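Local coordinates for AlbC (Streptomyces noursei, PDB 3OQV), which uses aminoacyl-tRNAs as activated substrates to form cyclodipeptides without ATP, joining phenylalanine and leucine on the route to the antibacterial albonoursin, at residues 131-135 with 183-188; 45-49 with 102-107. All blocks are in the same frame, centred on the assembly; numbering follows the deposited sequence.

Contact 1: 131-135 with 183-188; sequences VRERT and APLFAD. With PO4 (phosphate ion), chain D.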
loop_
_atom_site.group_PDB
_atom_site.type_symbol
_atom_site.label_atom_id
_atom_site.label_comp_id
_atom_site.label_asym_id
_atom_site.label_seq_id
_atom_site.Cartn_x
_atom_site.Cartn_y
_atom_site.Cartn_z
ATOM N N VAL A 131 6.684 0.651 -14.875
ATOM C CA VAL A 131 7.316 0.022 -13.732
ATOM C C VAL A 131 6.800 -1.398 -13.571
ATOM O O VAL A 131 7.562 -2.314 -13.280
ATOM C CB VAL A 131 7.112 0.840 -12.438
ATOM C CG1 VAL A 131 7.669 0.080 -11.232
ATOM C CG2 VAL A 131 7.780 2.203 -12.580
ATOM N N ARG A 132 5.498 -1.578 -13.774
ATOM C CA ARG A 132 4.865 -2.874 -13.599
ATOM C C ARG A 132 5.414 -3.931 -14.561
ATOM O O ARG A 132 5.609 -5.077 -14.177
ATOM C CB ARG A 132 3.346 -2.733 -13.761
ATOM C CG ARG A 132 2.575 -4.038 -13.781
ATOM C CD ARG A 132 2.351 -4.578 -12.394
ATOM N NE ARG A 132 1.651 -5.863 -12.424
ATOM C CZ ARG A 132 0.364 -6.033 -12.135
ATOM N NH1 ARG A 132 -0.392 -5.000 -11.788
ATOM N NH2 ARG A 132 -0.159 -7.250 -12.164
ATOM N N GLU A 133 5.663 -3.541 -15.803
ATOM C CA GLU A 133 6.442 -4.364 -16.719
ATOM C C GLU A 133 7.688 -4.923 -16.014
ATOM O O GLU A 133 7.987 -6.119 -16.104
ATOM C CB GLU A 133 6.832 -3.532 -17.945
ATOM C CG GLU A 133 7.287 -4.341 -19.156
ATOM C CD GLU A 133 7.947 -3.478 -20.229
ATOM O OE1 GLU A 133 7.460 -2.354 -20.486
ATOM O OE2 GLU A 133 8.960 -3.924 -20.812
ATOM N N ARG A 134 8.381 -4.060 -15.276
ATOM C CA ARG A 134 9.669 -4.412 -14.688
ATOM C C ARG A 134 9.505 -5.316 -13.473
ATOM O O ARG A 134 10.243 -6.287 -13.322
ATOM C CB ARG A 134 10.446 -3.157 -14.286
ATOM C CG ARG A 134 11.291 -2.573 -15.395
ATOM C CD ARG A 134 11.918 -1.267 -14.945
ATOM N NE ARG A 134 11.541 -0.174 -15.834
ATOM C CZ ARG A 134 11.150 1.028 -15.432
ATOM N NH1 ARG A 134 11.092 1.327 -14.137
ATOM N NH2 ARG A 134 10.840 1.943 -16.339
ATOM N N THR A 135 8.551 -4.990 -12.599
ATOM C CA THR A 135 8.296 -5.814 -11.416
ATOM C C THR A 135 7.728 -7.203 -11.757
ATOM O O THR A 135 8.125 -8.195 -11.150
ATOM C CB THR A 135 7.383 -5.109 -10.369
ATOM O OG1 THR A 135 6.136 -4.727 -10.974
ATOM C CG2 THR A 135 8.073 -3.888 -9.780
ATOM N N ALA A 183 3.425 -3.819 -6.133
ATOM C CA ALA A 183 4.878 -3.933 -6.220
ATOM C C ALA A 183 5.576 -2.744 -6.895
ATOM O O ALA A 183 6.656 -2.347 -6.458
ATOM C CB ALA A 183 5.272 -5.245 -6.907
ATOM N N PRO A 184 4.991 -2.202 -7.983
ATOM C CA PRO A 184 5.566 -0.982 -8.565
ATOM C C PRO A 184 5.789 0.115 -7.525
ATOM O O PRO A 184 6.792 0.843 -7.588
ATOM C CB PRO A 184 4.504 -0.556 -9.584
ATOM C CG PRO A 184 3.951 -1.895 -10.074
ATOM C CD PRO A 184 3.891 -2.741 -8.810
ATOM N N LEU A 185 4.884 0.208 -6.559
ATOM C CA LEU A 185 4.977 1.239 -5.527
ATOM C C LEU A 185 6.062 0.932 -4.491
ATOM O O LEU A 185 6.801 1.828 -4.079
ATOM C CB LEU A 185 3.624 1.458 -4.841
ATOM C CG LEU A 185 2.629 2.295 -5.663
ATOM C CD1 LEU A 185 2.181 1.527 -6.901
ATOM C CD2 LEU A 185 1.416 2.688 -4.835
ATOM N N PHE A 186 6.215 -0.339 -4.125
ATOM C CA PHE A 186 7.248 -0.675 -3.157
ATOM C C PHE A 186 8.641 -0.942 -3.739
ATOM O O PHE A 186 9.635 -0.823 -3.033
ATOM C CB PHE A 186 6.787 -1.705 -2.092
ATOM C CG PHE A 186 6.452 -3.080 -2.632
ATOM C CD1 PHE A 186 7.458 -3.972 -2.960
ATOM C CD2 PHE A 186 5.142 -3.551 -2.578
ATOM C CE1 PHE A 186 7.160 -5.264 -3.374
ATOM C CE2 PHE A 186 4.834 -4.859 -2.966
ATOM C CZ PHE A 186 5.847 -5.723 -3.329
ATOM N N ALA A 187 8.716 -1.134 -5.054
ATOM C CA ALA A 187 9.996 -1.342 -5.714
ATOM C C ALA A 187 10.532 -0.069 -6.356
ATOM O O ALA A 187 11.746 0.116 -6.466
ATOM C CB ALA A 187 9.893 -2.467 -6.742
ATOM N N ASP A 188 9.637 0.798 -6.819
ATOM C CA ASP A 188 10.065 1.860 -7.720
ATOM C C ASP A 188 9.102 3.039 -7.696
ATOM O O ASP A 188 8.670 3.500 -8.740
ATOM C CB ASP A 188 10.229 1.327 -9.154
ATOM C CG ASP A 188 11.092 2.248 -10.033
ATOM O OD1 ASP A 188 11.457 3.359 -9.584
ATOM O OD2 ASP A 188 11.357 1.886 -11.192
HETATM P P PO4 D . -4.061 -5.988 -12.494
HETATM O O1 PO4 D . -3.730 -5.502 -11.096
HETATM O O2 PO4 D . -3.461 -7.366 -12.667
HETATM O O3 PO4 D . -5.557 -6.035 -12.695
HETATM O O4 PO4 D . -3.476 -5.037 -13.510
#
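Two helices cross almost at right angles here, their local axes 9.1 Å apart at 85°, and the packing is mostly apolar. Pro184 sits at the crossing: Val131 CG1 lies 3.6 Å from Pro184 CB, and Arg132 CB meets Pro184 CG at 3.8 Å. The proline has no amide hydrogen to give to the preceding turn, and the helix is kinked here. Thr135 turns its methyl to the same helix, with CG2 3.8 Å from Ala187 CB. Charge closes one edge, where Arg134 NH1 forms a salt bridge with Asp188 OD2 at 3.0 Å. Arg132 extends the other way: its NE pairs with Asp136, while NH1 and NH2 make weak hydrogen bonds to a phosphate, probably from the crystallisation liquor, that His70 and Gln123 also hold. The contact thus lays helix 126-141 across helix 169-193, just past Tyr178 to Glu182, which probably bind substrate; Leu185 packs on helix 119-122 and Phe186 O accepts a hydrogen bond from Tyr227 in strand 225-229.

Contact 2: 45-49 with 102-107; sequences QKNTV and RSLESV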
loop_
_atom_site.group_PDB
_atom_site.type_symbol
_atom_site.label_atom_id
_atom_site.label_comp_id
_atom_site.label_asym_id
_atom_site.label_seq_id
_atom_site.Cartn_x
_atom_site.Cartn_y
_atom_site.Cartn_z
ATOM N N GLN A 45 -8.970 7.785 11.533
ATOM C CA GLN A 45 -8.885 9.210 11.253
ATOM C C GLN A 45 -7.782 9.876 12.068
ATOM O O GLN A 45 -6.968 10.623 11.520
ATOM C CB GLN A 45 -10.217 9.916 11.495
ATOM C CG GLN A 45 -10.197 11.370 11.043
ATOM C CD GLN A 45 -11.577 11.982 10.995
ATOM O OE1 GLN A 45 -12.581 11.270 10.914
ATOM N NE2 GLN A 45 -11.640 13.307 11.082
ATOM N N LYS A 46 -7.768 9.617 13.372
ATOM C CA LYS A 46 -6.755 10.193 14.244
ATOM C C LYS A 46 -5.348 9.934 13.722
ATOM O O LYS A 46 -4.535 10.852 13.628
ATOM C CB LYS A 46 -6.885 9.649 15.666
ATOM C CG LYS A 46 -6.095 10.437 16.693
ATOM C CD LYS A 46 -6.197 11.936 16.435
ATOM C CE LYS A 46 -5.733 12.746 17.642
ATOM N NZ LYS A 46 -6.648 12.584 18.811
ATOM N N ASN A 47 -5.058 8.680 13.394
ATOM C CA ASN A 47 -3.719 8.314 12.945
ATOM C C ASN A 47 -3.397 8.835 11.548
ATOM O O ASN A 47 -2.247 9.176 11.256
ATOM C CB ASN A 47 -3.515 6.800 13.012
ATOM C CG ASN A 47 -3.249 6.311 14.428
ATOM O OD1 ASN A 47 -2.881 7.090 15.308
ATOM N ND2 ASN A 47 -3.419 5.017 14.648
ATOM N N THR A 48 -4.411 8.879 10.689
ATOM C CA THR A 48 -4.253 9.434 9.352
ATOM C C THR A 48 -3.875 10.909 9.420
ATOM O O THR A 48 -2.888 11.336 8.807
ATOM C CB THR A 48 -5.529 9.250 8.504
ATOM O OG1 THR A 48 -5.883 7.863 8.483
ATOM C CG2 THR A 48 -5.290 9.723 7.074
ATOM N N VAL A 49 -4.598 11.661 10.245
ATOM C CA VAL A 49 -4.352 13.091 10.373
ATOM C C VAL A 49 -2.925 13.385 10.828
ATOM O O VAL A 49 -2.238 14.215 10.228
ATOM C CB VAL A 49 -5.365 13.756 11.326
ATOM C CG1 VAL A 49 -4.948 15.178 11.645
ATOM C CG2 VAL A 49 -6.759 13.745 10.695
ATOM N N ARG A 102 -12.586 12.835 5.515
ATOM C CA ARG A 102 -12.624 13.483 6.825
ATOM C C ARG A 102 -11.227 13.852 7.320
ATOM O O ARG A 102 -11.030 14.902 7.946
ATOM C CB ARG A 102 -13.331 12.602 7.857
ATOM C CG ARG A 102 -14.820 12.429 7.609
ATOM C CD ARG A 102 -15.548 11.963 8.872
ATOM N NE ARG A 102 -15.242 10.576 9.237
ATOM C CZ ARG A 102 -15.855 9.506 8.733
ATOM N NH1 ARG A 102 -16.806 9.645 7.817
ATOM N NH2 ARG A 102 -15.528 8.292 9.155
ATOM N N SER A 103 -10.256 12.990 7.047
ATOM C CA SER A 103 -8.893 13.238 7.502
ATOM C C SER A 103 -8.296 14.452 6.797
ATOM O O SER A 103 -7.673 15.299 7.437
ATOM C CB SER A 103 -8.019 11.997 7.308
ATOM O OG SER A 103 -8.434 10.976 8.199
ATOM N N LEU A 104 -8.559 14.572 5.498
ATOM C CA LEU A 104 -8.038 15.684 4.704
ATOM C C LEU A 104 -8.689 17.007 5.108
ATOM O O LEU A 104 -8.054 18.062 5.069
ATOM C CB LEU A 104 -8.269 15.436 3.211
ATOM C CG LEU A 104 -7.505 14.278 2.564
ATOM C CD1 LEU A 104 -8.083 13.954 1.205
ATOM C CD2 LEU A 104 -6.019 14.593 2.454
ATOM N N GLU A 105 -9.967 16.944 5.470
ATOM C CA GLU A 105 -10.662 18.093 6.035
ATOM C C GLU A 105 -10.005 18.550 7.333
ATOM O O GLU A 105 -9.888 19.749 7.586
ATOM C CB GLU A 105 -12.139 17.772 6.274
ATOM C CG GLU A 105 -13.052 18.180 5.126
ATOM C CD GLU A 105 -14.527 18.088 5.480
ATOM O OE1 GLU A 105 -15.374 18.351 4.598
ATOM O OE2 GLU A 105 -14.841 17.748 6.642
ATOM N N SER A 106 -9.567 17.595 8.150
ATOM C CA SER A 106 -9.034 17.918 9.471
ATOM C C SER A 106 -7.662 18.575 9.368
ATOM O O SER A 106 -7.198 19.206 10.317
ATOM C CB SER A 106 -8.937 16.668 10.339
ATOM O OG SER A 106 -10.219 16.190 10.684
ATOM N N VAL A 107 -7.008 18.406 8.220
ATOM C CA VAL A 107 -5.830 19.203 7.891
ATOM C C VAL A 107 -6.192 20.434 7.054
ATOM O O VAL A 107 -5.858 21.563 7.422
ATOM C CB VAL A 107 -4.745 18.355 7.174
ATOM C CG1 VAL A 107 -4.316 17.189 8.052
ATOM C CG2 VAL A 107 -5.250 17.855 5.828
HETATM O O HOH W 1 -8.217 8.268 7.333
#
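Begin at Arg102, whose NE donates a hydrogen bond to Gln45 OE1 at 3.2 Å. Gln45 is nearly fully extended, with chi1 and chi2 both t, so its amide spans the gap between the helices, and its oxygen lies at the edge of the guanidinium, close to its plane. One residue on, Ser103 and Val49 are the pair with the nearest CA atoms, 5.4 Å apart. A serine is small enough to fit there: its OG lies 3.4 Å from both Gln45 CG and Thr48 CB. That hydroxyl is hydrogen-bonded to the carbonyl of Arg99, one turn back, and also to a water at 2.9 Å. The same water donates to Thr48 OG1 at 2.6 Å, bridging the two helices, while Thr48 itself bonds back to the carbonyl of Ser44. The CA-to-CB bond of Leu104 points away from residues 45-49; its side chain packs on Leu52, further along helix 45-58, and on Phe114 and Val116. Ser106 OG donates to Arg102 O at 3.1 Å, and Ser106 CB lies 3.7 Å from Val49 CG2. Val107 continues the carbon contacts, its CG1 4.2 Å from Val49 CG1. The local axes pass 9.0 Å apart at a signed angle of -50°. The result is a junction between the start of helix 45-58 and the C-terminal end of the long helix 82-107, beside strand 114-118 at one edge of the parallel Rossmann-fold sheet.

Contacts 1 and 2 lie on opposite sides of the chain's centre, 28 Å apart between centres and about 15 Å between nearest atoms, so they do not touch. Contact 2 closes in sequence before contact 1 opens. Contact 1 is the nearer to the pocket: the side chain of Ala183 is about 8 Å from the bound dithiane diol, and it follows Glu182, which lines that pocket and may be critical in catalysis. At contact 2, the Thr48 side chain is about 12 Å from the ligand and about 9 Å from that of Asn40, while the side chain of Arg102 is about 4 Å from that of Arg98, a possible aminoacyl-tRNA-binding residue.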